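Local coordinates for chromosome replication initiation inhibitor protein (Agrobacterium tumefaciens, PDB 3FD3) that probably acts as a LysR-family, DNA-binding transcription regulator, of which this chain is the C-terminal, effector-binding-type part, at residues A[85-90]-A[98-103]; A[81-86]-A[145-150]; A[21-26]-A[193-198]. All coordinates share one frame; numbering follows the deposited sequence.

Interaction 1 (A[85-90]-A[98-103]); sequences ARHFAD and ARAPGL
The pyrrolidine ring of Pro101 sets its CD atom over one face of the His87 imidazole, a CH-pi contact in which CD stands 3.8 Å from the centroid of the His87 ring and 27° off the normal. The approach is displaced toward NE2, so the shortest separation is the 3.4 Å between Pro101 CD and His87 NE2, and the two side chains cross at about a right angle. The opposite face of the imidazole is backed by Arg86 CB, which leaves the ring sandwiched between its chain neighbour and the proline. Its rotation is further fixed at ND1, which is hydrogen-bonded to Phe83 O one helical turn earlier. With CG anti to the carbonyl carbon (chi1 -63°), His87 leans over the 98-103 segment, and its CB lies 3.8 Å from Ala100 CB. That same methyl receives the far end of Phe88, whose CZ comes to 3.6 Å from Ala100 CB. Ala100 CB thus sits in the angle between the histidine stem and the phenylalanine ring, touched by both. Phe88 is the first residue to depart from helical backbone angles, and its ring reaches the contact although its CB does not point straight at it. The pairing joins the C-terminal end of helix 81-87 to the loop leading into strand 102-104; Phe83 packs against Phe88, Ala100 and Pro101, while helix 94-97 touches Phe88 through Ala96 and Leu97.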
loop_
_atom_site.group_PDB
_atom_site.type_symbol
_atom_site.label_atom_id
_atom_site.label_comp_id
_atom_site.label_asym_id
_atom_site.label_seq_id
_atom_site.Cartn_x
_atom_site.Cartn_y
_atom_site.Cartn_z
ATOM N N ALA A 85 2.644 4.727 26.629
ATOM C CA ALA A 85 2.970 5.560 27.774
ATOM C C ALA A 85 2.112 6.821 27.851
ATOM O O ALA A 85 1.737 7.262 28.935
ATOM C CB ALA A 85 4.450 5.931 27.753
ATOM N N ARG A 86 1.846 7.417 26.697
ATOM C CA ARG A 86 1.130 8.688 26.644
ATOM C C ARG A 86 -0.373 8.489 26.821
ATOM O O ARG A 86 -1.033 9.303 27.444
ATOM C CB ARG A 86 1.400 9.356 25.307
ATOM C CG ARG A 86 2.812 9.930 25.193
ATOM C CD ARG A 86 3.051 10.415 23.811
ATOM N NE ARG A 86 2.227 11.573 23.513
ATOM C CZ ARG A 86 1.670 11.843 22.330
ATOM N NH1 ARG A 86 1.729 10.951 21.332
ATOM N NH2 ARG A 86 0.948 12.967 22.188
ATOM N N HIS A 87 -0.901 7.389 26.291
ATOM C CA HIS A 87 -2.353 7.208 26.161
ATOM C C HIS A 87 -2.964 6.128 27.021
ATOM O O HIS A 87 -4.182 6.163 27.284
ATOM C CB HIS A 87 -2.701 6.914 24.708
ATOM C CG HIS A 87 -2.359 8.030 23.790
ATOM N ND1 HIS A 87 -1.296 7.967 22.916
ATOM C CD2 HIS A 87 -2.929 9.245 23.610
ATOM C CE1 HIS A 87 -1.237 9.095 22.229
ATOM N NE2 HIS A 87 -2.218 9.881 22.627
ATOM N N PHE A 88 -2.139 5.189 27.468
ATOM C CA PHE A 88 -2.597 4.084 28.285
ATOM C C PHE A 88 -1.711 3.960 29.529
ATOM O O PHE A 88 -1.336 2.852 29.916
ATOM C CB PHE A 88 -2.595 2.777 27.465
ATOM C CG PHE A 88 -3.520 2.797 26.261
ATOM C CD1 PHE A 88 -4.887 3.044 26.422
ATOM C CD2 PHE A 88 -3.028 2.555 24.978
ATOM C CE1 PHE A 88 -5.752 3.069 25.326
ATOM C CE2 PHE A 88 -3.858 2.580 23.879
ATOM C CZ PHE A 88 -5.241 2.835 24.037
ATOM N N ALA A 89 -1.363 5.102 30.130
ATOM C CA ALA A 89 -0.478 5.133 31.291
ATOM C C ALA A 89 -1.065 4.315 32.441
ATOM O O ALA A 89 -0.321 3.586 33.089
ATOM C CB ALA A 89 -0.200 6.567 31.750
ATOM N N ASP A 90 -2.378 4.404 32.682
ATOM C CA ASP A 90 -3.006 3.555 33.720
ATOM C C ASP A 90 -3.889 2.416 33.142
ATOM O O ASP A 90 -4.888 2.011 33.755
ATOM C CB ASP A 90 -3.717 4.388 34.803
ATOM C CG ASP A 90 -4.923 5.193 34.295
ATOM O OD1 ASP A 90 -5.315 6.166 35.011
ATOM O OD2 ASP A 90 -5.503 4.852 33.243
ATOM N N ALA A 98 -11.502 5.898 24.695
ATOM C CA ALA A 98 -12.343 6.980 24.202
ATOM C C ALA A 98 -11.529 8.209 23.848
ATOM O O ALA A 98 -12.058 9.124 23.218
ATOM C CB ALA A 98 -13.436 7.339 25.247
ATOM N N ARG A 99 -10.262 8.240 24.270
ATOM C CA ARG A 99 -9.382 9.382 24.047
ATOM C C ARG A 99 -8.121 9.124 23.203
ATOM O O ARG A 99 -7.548 10.078 22.703
ATOM C CB ARG A 99 -8.961 9.962 25.397
ATOM C CG ARG A 99 -10.146 10.433 26.218
ATOM C CD ARG A 99 -9.699 10.954 27.550
ATOM N NE ARG A 99 -10.767 11.681 28.229
ATOM C CZ ARG A 99 -11.092 12.961 28.002
ATOM N NH1 ARG A 99 -10.453 13.684 27.078
ATOM N NH2 ARG A 99 -12.077 13.524 28.696
ATOM N N ALA A 100 -7.683 7.873 23.064
ATOM C CA ALA A 100 -6.428 7.547 22.388
ATOM C C ALA A 100 -6.664 7.523 20.874
ATOM O O ALA A 100 -7.655 6.939 20.441
ATOM C CB ALA A 100 -5.934 6.188 22.840
ATOM N N PRO A 101 -5.761 8.116 20.070
ATOM C CA PRO A 101 -5.979 8.057 18.618
ATOM C C PRO A 101 -5.833 6.649 18.054
ATOM O O PRO A 101 -4.762 6.050 18.131
ATOM C CB PRO A 101 -4.869 8.962 18.051
ATOM C CG PRO A 101 -4.540 9.863 19.148
ATOM C CD PRO A 101 -4.690 9.064 20.416
ATOM N N GLY A 102 -6.908 6.144 17.463
ATOM C CA GLY A 102 -6.853 4.896 16.736
ATOM C C GLY A 102 -6.406 5.107 15.305
ATOM O O GLY A 102 -6.272 6.257 14.811
ATOM N N LEU A 103 -6.237 3.979 14.625
ATOM C CA LEU A 103 -6.074 3.931 13.183
ATOM C C LEU A 103 -7.224 3.098 12.607
ATOM O O LEU A 103 -7.500 1.991 13.095
ATOM C CB LEU A 103 -4.749 3.281 12.801
ATOM C CG LEU A 103 -3.501 3.894 13.410
ATOM C CD1 LEU A 103 -2.268 2.988 13.209
ATOM C CD2 LEU A 103 -3.262 5.314 12.820
#

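Interaction 2 (A[81-86]-A[145-150]); sequences PDFMAR and MGWGLN. With CA (calcium ion), chain B.
One face of the Phe83 ring lies against bare main chain rather than another side chain: Gly146 C and Trp147 N both sit over it, displaced toward its rim. Phe83 CE2 comes to 3.4 Å from Gly146 CA. On the same ring, CZ is 3.8 Å from Trp147 N. The ring reaches this backbone because Phe83 CG is anti to its own N (chi1 -170°), carrying the side chain outward from helix 81-87. Beside the peptide the indole of Trp147 joins in: Phe83 CE1 meets its edge, near the indole plane, at 3.9 Å from Trp147 CD1. The Phe83 ring and the five-membered ring of Trp147 are inclined at 58°, an oblique pair. A chi1 of 73° places the CD1 edge of the indole at Phe83 CE1; the indole also packs on Trp115 and Ile116 of helix 111-120. Farther along the same segment, Leu149 O binds a calcium ion at 2.4 Å; two waters and one further atom are also bound to the metal. Asn150 ND2 is held by Thr78 OG1 and Ser141 OG. Trp147 bonds through its backbone to Pro101 and Leu103 on the way into strand 148-151, the edge strand of the mixed sheet, which pairs with strand 66-79 (Gly148 with Thr78), an arrangement consistent with the alpha/beta, periplasmic-binding-protein-like fold of LysR effector domains.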
loop_
_atom_site.group_PDB
_atom_site.type_symbol
_atom_site.label_atom_id
_atom_site.label_comp_id
_atom_site.label_asym_id
_atom_site.label_seq_id
_atom_site.Cartn_x
_atom_site.Cartn_y
_atom_site.Cartn_z
ATOM N N PRO A 81 5.785 1.828 22.194
ATOM C CA PRO A 81 5.910 2.034 23.647
ATOM C C PRO A 81 5.567 3.458 24.127
ATOM O O PRO A 81 4.903 3.635 25.146
ATOM C CB PRO A 81 7.386 1.717 23.903
ATOM C CG PRO A 81 7.709 0.693 22.884
ATOM C CD PRO A 81 6.991 1.182 21.644
ATOM N N ASP A 82 5.980 4.464 23.361
ATOM C CA ASP A 82 5.667 5.848 23.688
ATOM C C ASP A 82 4.161 6.101 23.568
ATOM O O ASP A 82 3.622 6.788 24.396
ATOM C CB ASP A 82 6.442 6.819 22.793
ATOM C CG ASP A 82 6.030 8.294 23.005
ATOM O OD1 ASP A 82 6.274 8.802 24.081
ATOM O OD2 ASP A 82 5.415 8.876 22.077
ATOM N N PHE A 83 3.507 5.541 22.547
ATOM C CA PHE A 83 2.046 5.636 22.442
ATOM C C PHE A 83 1.352 5.082 23.683
ATOM O O PHE A 83 0.416 5.695 24.230
ATOM C CB PHE A 83 1.519 4.953 21.184
ATOM C CG PHE A 83 0.084 5.241 20.927
ATOM C CD1 PHE A 83 -0.907 4.507 21.554
ATOM C CD2 PHE A 83 -0.271 6.273 20.091
ATOM C CE1 PHE A 83 -2.221 4.798 21.337
ATOM C CE2 PHE A 83 -1.561 6.571 19.879
ATOM C CZ PHE A 83 -2.552 5.830 20.488
HETATM N N MSE A 84 1.801 3.902 24.116
HETATM C CA MSE A 84 1.233 3.265 25.284
HETATM C C MSE A 84 1.447 4.154 26.519
HETATM O O MSE A 84 0.548 4.316 27.373
HETATM C CB MSE A 84 1.874 1.876 25.525
HETATM C CG MSE A 84 1.710 0.857 24.442
HETATM SE SE MSE A 84 -0.120 0.360 24.093
HETATM C CE MSE A 84 -0.499 -0.457 25.769
ATOM N N ALA A 85 2.644 4.727 26.629
ATOM C CA ALA A 85 2.970 5.560 27.774
ATOM C C ALA A 85 2.112 6.821 27.851
ATOM O O ALA A 85 1.737 7.262 28.935
ATOM C CB ALA A 85 4.450 5.931 27.753
ATOM N N ARG A 86 1.846 7.417 26.697
ATOM C CA ARG A 86 1.130 8.688 26.644
ATOM C C ARG A 86 -0.373 8.489 26.821
ATOM O O ARG A 86 -1.033 9.303 27.444
ATOM C CB ARG A 86 1.400 9.356 25.307
ATOM C CG ARG A 86 2.812 9.930 25.193
ATOM C CD ARG A 86 3.051 10.415 23.811
ATOM N NE ARG A 86 2.227 11.573 23.513
ATOM C CZ ARG A 86 1.670 11.843 22.330
ATOM N NH1 ARG A 86 1.729 10.951 21.332
ATOM N NH2 ARG A 86 0.948 12.967 22.188
HETATM N N MSE A 145 1.792 7.224 16.145
HETATM C CA MSE A 145 0.697 8.061 15.679
HETATM C C MSE A 145 -0.682 7.550 16.154
HETATM O O MSE A 145 -1.590 8.313 16.414
HETATM C CB MSE A 145 0.790 8.089 14.155
HETATM C CG MSE A 145 0.053 9.071 13.563
HETATM SE SE MSE A 145 0.450 9.166 11.636
HETATM C CE MSE A 145 -1.225 9.751 11.328
ATOM N N GLY A 146 -0.810 6.234 16.275
ATOM C CA GLY A 146 -2.061 5.626 16.681
ATOM C C GLY A 146 -1.840 4.168 16.972
ATOM O O GLY A 146 -0.730 3.651 16.801
ATOM N N TRP A 147 -2.891 3.543 17.488
ATOM C CA TRP A 147 -2.953 2.086 17.643
ATOM C C TRP A 147 -3.909 1.498 16.609
ATOM O O TRP A 147 -4.839 2.142 16.180
ATOM C CB TRP A 147 -3.386 1.696 19.047
ATOM C CG TRP A 147 -4.871 1.962 19.320
ATOM C CD1 TRP A 147 -5.429 3.116 19.769
ATOM C CD2 TRP A 147 -5.945 1.046 19.120
ATOM N NE1 TRP A 147 -6.781 2.983 19.868
ATOM C CE2 TRP A 147 -7.132 1.718 19.471
ATOM C CE3 TRP A 147 -6.022 -0.278 18.668
ATOM C CZ2 TRP A 147 -8.385 1.100 19.410
ATOM C CZ3 TRP A 147 -7.268 -0.879 18.584
ATOM C CH2 TRP A 147 -8.427 -0.191 18.949
ATOM N N GLY A 148 -3.657 0.255 16.212
ATOM C CA GLY A 148 -4.537 -0.397 15.265
ATOM C C GLY A 148 -4.217 -1.859 15.104
ATOM O O GLY A 148 -3.234 -2.352 15.658
ATOM N N LEU A 149 -5.081 -2.544 14.351
ATOM C CA LEU A 149 -4.906 -3.972 14.095
ATOM C C LEU A 149 -4.027 -4.164 12.866
ATOM O O LEU A 149 -4.321 -3.639 11.781
ATOM C CB LEU A 149 -6.255 -4.650 13.915
ATOM C CG LEU A 149 -7.021 -5.045 15.192
ATOM C CD1 LEU A 149 -6.367 -6.225 15.885
ATOM C CD2 LEU A 149 -7.112 -3.861 16.187
ATOM N N ASN A 150 -2.927 -4.882 13.042
ATOM C CA ASN A 150 -1.997 -5.151 11.972
ATOM C C ASN A 150 -1.798 -6.655 11.811
ATOM O O ASN A 150 -1.703 -7.388 12.816
ATOM C CB ASN A 150 -0.641 -4.525 12.293
ATOM C CG ASN A 150 -0.682 -3.034 12.284
ATOM O OD1 ASN A 150 -0.883 -2.436 11.238
ATOM N ND2 ASN A 150 -0.484 -2.409 13.457
HETATM CA CA CA B . -5.555 -3.060 9.789
HETATM O O HOH W 1 -3.817 -3.546 8.195
HETATM O O HOH W 2 -7.542 -2.455 10.750
#

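Interaction 3 (A[21-26]-A[193-198]); sequences VSKFTG and TANMVG
Asn195 turns its flat amide against helix 21-26, the oxygen toward Lys23 and the nitrogen toward Phe24. OD1 lies 3.4 Å from Lys23 CB and also approaches CD, so the carbonyl end rests alongside the foot of the lysine, whose chain passes it at a slant. ND2 comes to 3.5 Å from Phe24 CA and stays near the plane of the phenyl ring, at its edge; ring and amide planes stand 56° apart. Phe24 keeps CG anti to its N (chi1 176°), which turns the ring aside after a CB that faces Asn195. Beyond CG the lysine runs extended to NZ, which is hydrogen-bonded to Thr199 OG1; a water links NZ weakly with Asn195 OD1. Deeper in, the curled chain of selenomethionine Met196 brings SE to 4.0 Å from Val21 CG2, a contact that holds for one of its two conformers and is otherwise doubtful. The helix segments run nearly antiparallel, at 153°, with axes 8.5 Å apart. Helix 190-203 thus lies against helix 17-26, with Met196, in that conformer, also on Phe17 and Ala20 of helix 17-26 and on Trp179 of strand 165-181, and Val21 on Val32 of strand 31-36.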
loop_
_atom_site.group_PDB
_atom_site.type_symbol
_atom_site.label_atom_id
_atom_site.label_comp_id
_atom_site.label_asym_id
_atom_site.label_seq_id
_atom_site.Cartn_x
_atom_site.Cartn_y
_atom_site.Cartn_z
ATOM N N VAL A 21 1.319 -15.340 -6.247
ATOM C CA VAL A 21 1.093 -14.996 -7.642
ATOM C C VAL A 21 2.390 -15.088 -8.459
ATOM O O VAL A 21 2.371 -15.575 -9.583
ATOM C CB VAL A 21 0.519 -13.605 -7.769
ATOM C CG1 VAL A 21 0.415 -13.214 -9.264
ATOM C CG2 VAL A 21 -0.876 -13.574 -7.106
ATOM N N SER A 22 3.511 -14.694 -7.870
ATOM C CA SER A 22 4.772 -14.667 -8.595
ATOM C C SER A 22 5.256 -16.091 -8.894
ATOM O O SER A 22 5.910 -16.333 -9.914
ATOM C CB SER A 22 5.844 -13.847 -7.881
ATOM O OG SER A 22 6.218 -14.417 -6.644
ATOM N N LYS A 23 4.925 -17.031 -8.019
ATOM C CA LYS A 23 5.283 -18.428 -8.264
ATOM C C LYS A 23 4.570 -18.872 -9.526
ATOM O O LYS A 23 5.139 -19.580 -10.359
ATOM C CB LYS A 23 4.861 -19.348 -7.115
ATOM C CG LYS A 23 5.641 -19.183 -5.799
ATOM C CD LYS A 23 5.025 -20.068 -4.681
ATOM C CE LYS A 23 5.515 -19.668 -3.297
ATOM N NZ LYS A 23 5.008 -20.611 -2.241
ATOM N N PHE A 24 3.303 -18.493 -9.645
ATOM C CA PHE A 24 2.510 -18.855 -10.824
ATOM C C PHE A 24 2.993 -18.155 -12.107
ATOM O O PHE A 24 3.227 -18.820 -13.148
ATOM C CB PHE A 24 1.025 -18.551 -10.601
ATOM C CG PHE A 24 0.192 -18.818 -11.804
ATOM C CD1 PHE A 24 -0.003 -20.123 -12.234
ATOM C CD2 PHE A 24 -0.391 -17.782 -12.504
ATOM C CE1 PHE A 24 -0.768 -20.401 -13.357
ATOM C CE2 PHE A 24 -1.164 -18.061 -13.643
ATOM C CZ PHE A 24 -1.344 -19.354 -14.054
ATOM N N THR A 25 3.155 -16.834 -12.045
ATOM C CA THR A 25 3.570 -16.102 -13.242
ATOM C C THR A 25 4.989 -16.477 -13.700
ATOM O O THR A 25 5.264 -16.438 -14.893
ATOM C CB THR A 25 3.437 -14.585 -13.086
ATOM O OG1 THR A 25 4.294 -14.129 -12.037
ATOM C CG2 THR A 25 1.967 -14.236 -12.802
ATOM N N GLY A 26 5.843 -16.907 -12.777
ATOM C CA GLY A 26 7.218 -17.292 -13.103
ATOM C C GLY A 26 7.289 -18.533 -13.992
ATOM O O GLY A 26 8.263 -18.725 -14.722
ATOM N N THR A 193 -4.228 -21.569 -8.581
ATOM C CA THR A 193 -4.839 -22.094 -7.377
ATOM C C THR A 193 -3.888 -22.899 -6.537
ATOM O O THR A 193 -3.851 -22.699 -5.321
ATOM C CB THR A 193 -6.108 -22.925 -7.716
ATOM O OG1 THR A 193 -7.040 -22.012 -8.282
ATOM C CG2 THR A 193 -6.712 -23.542 -6.485
ATOM N N ALA A 194 -3.109 -23.788 -7.149
ATOM C CA ALA A 194 -2.165 -24.587 -6.397
ATOM C C ALA A 194 -1.192 -23.683 -5.641
ATOM O O ALA A 194 -0.872 -23.932 -4.495
ATOM C CB ALA A 194 -1.365 -25.541 -7.334
ATOM N N ASN A 195 -0.704 -22.657 -6.321
ATOM C CA ASN A 195 0.226 -21.685 -5.695
ATOM C C ASN A 195 -0.420 -20.838 -4.603
ATOM O O ASN A 195 0.194 -20.578 -3.577
ATOM C CB ASN A 195 0.885 -20.835 -6.789
ATOM C CG ASN A 195 1.958 -21.604 -7.536
ATOM O OD1 ASN A 195 2.859 -22.135 -6.917
ATOM N ND2 ASN A 195 1.839 -21.709 -8.839
HETATM N N MSE A 196 -1.675 -20.408 -4.789
HETATM C CA MSE A 196 -2.365 -19.650 -3.741
HETATM C C MSE A 196 -2.549 -20.532 -2.517
HETATM O O MSE A 196 -2.118 -20.195 -1.405
HETATM C CB MSE A 196 -3.730 -19.112 -4.193
HETATM C CG MSE A 196 -3.743 -18.342 -5.497
HETATM SE SE MSE A 196 -2.390 -16.914 -5.616
HETATM C CE MSE A 196 -3.196 -15.795 -4.295
ATOM N N VAL A 197 -3.181 -21.688 -2.719
ATOM C CA VAL A 197 -3.421 -22.581 -1.597
ATOM C C VAL A 197 -2.149 -23.038 -0.899
ATOM O O VAL A 197 -2.077 -23.017 0.337
ATOM C CB VAL A 197 -4.325 -23.808 -2.046
ATOM C CG1 VAL A 197 -4.576 -24.754 -0.879
ATOM C CG2 VAL A 197 -5.641 -23.288 -2.623
ATOM N N GLY A 198 -1.123 -23.427 -1.658
ATOM C CA GLY A 198 0.135 -23.871 -1.084
ATOM C C GLY A 198 0.890 -22.800 -0.303
ATOM O O GLY A 198 1.464 -23.060 0.755
HETATM O O HOH W 3 2.981 -22.968 -3.540
#

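Interactions 1 and 2 are neighbours, with centres about 7 Å apart, and both start from helix 81-87, sharing Ala85 and Arg86. Main chain joins them: Leu103 N lies 2.8 Å from Trp147 O, a probable hydrogen bond. Interaction 3, pairing helix 17-26 with helix 190-203, closes a loop that holds the other two. It lies across the chain's centre, its centre about 41 Å from that of interaction 1 and 36 Å from that of interaction 2, consistent with two lobes of a periplasmic-binding-protein-like effector domain. Its Val21 packs on Met145 of the second subunit, so interaction 3 of one subunit lies next to interaction 2 of the other.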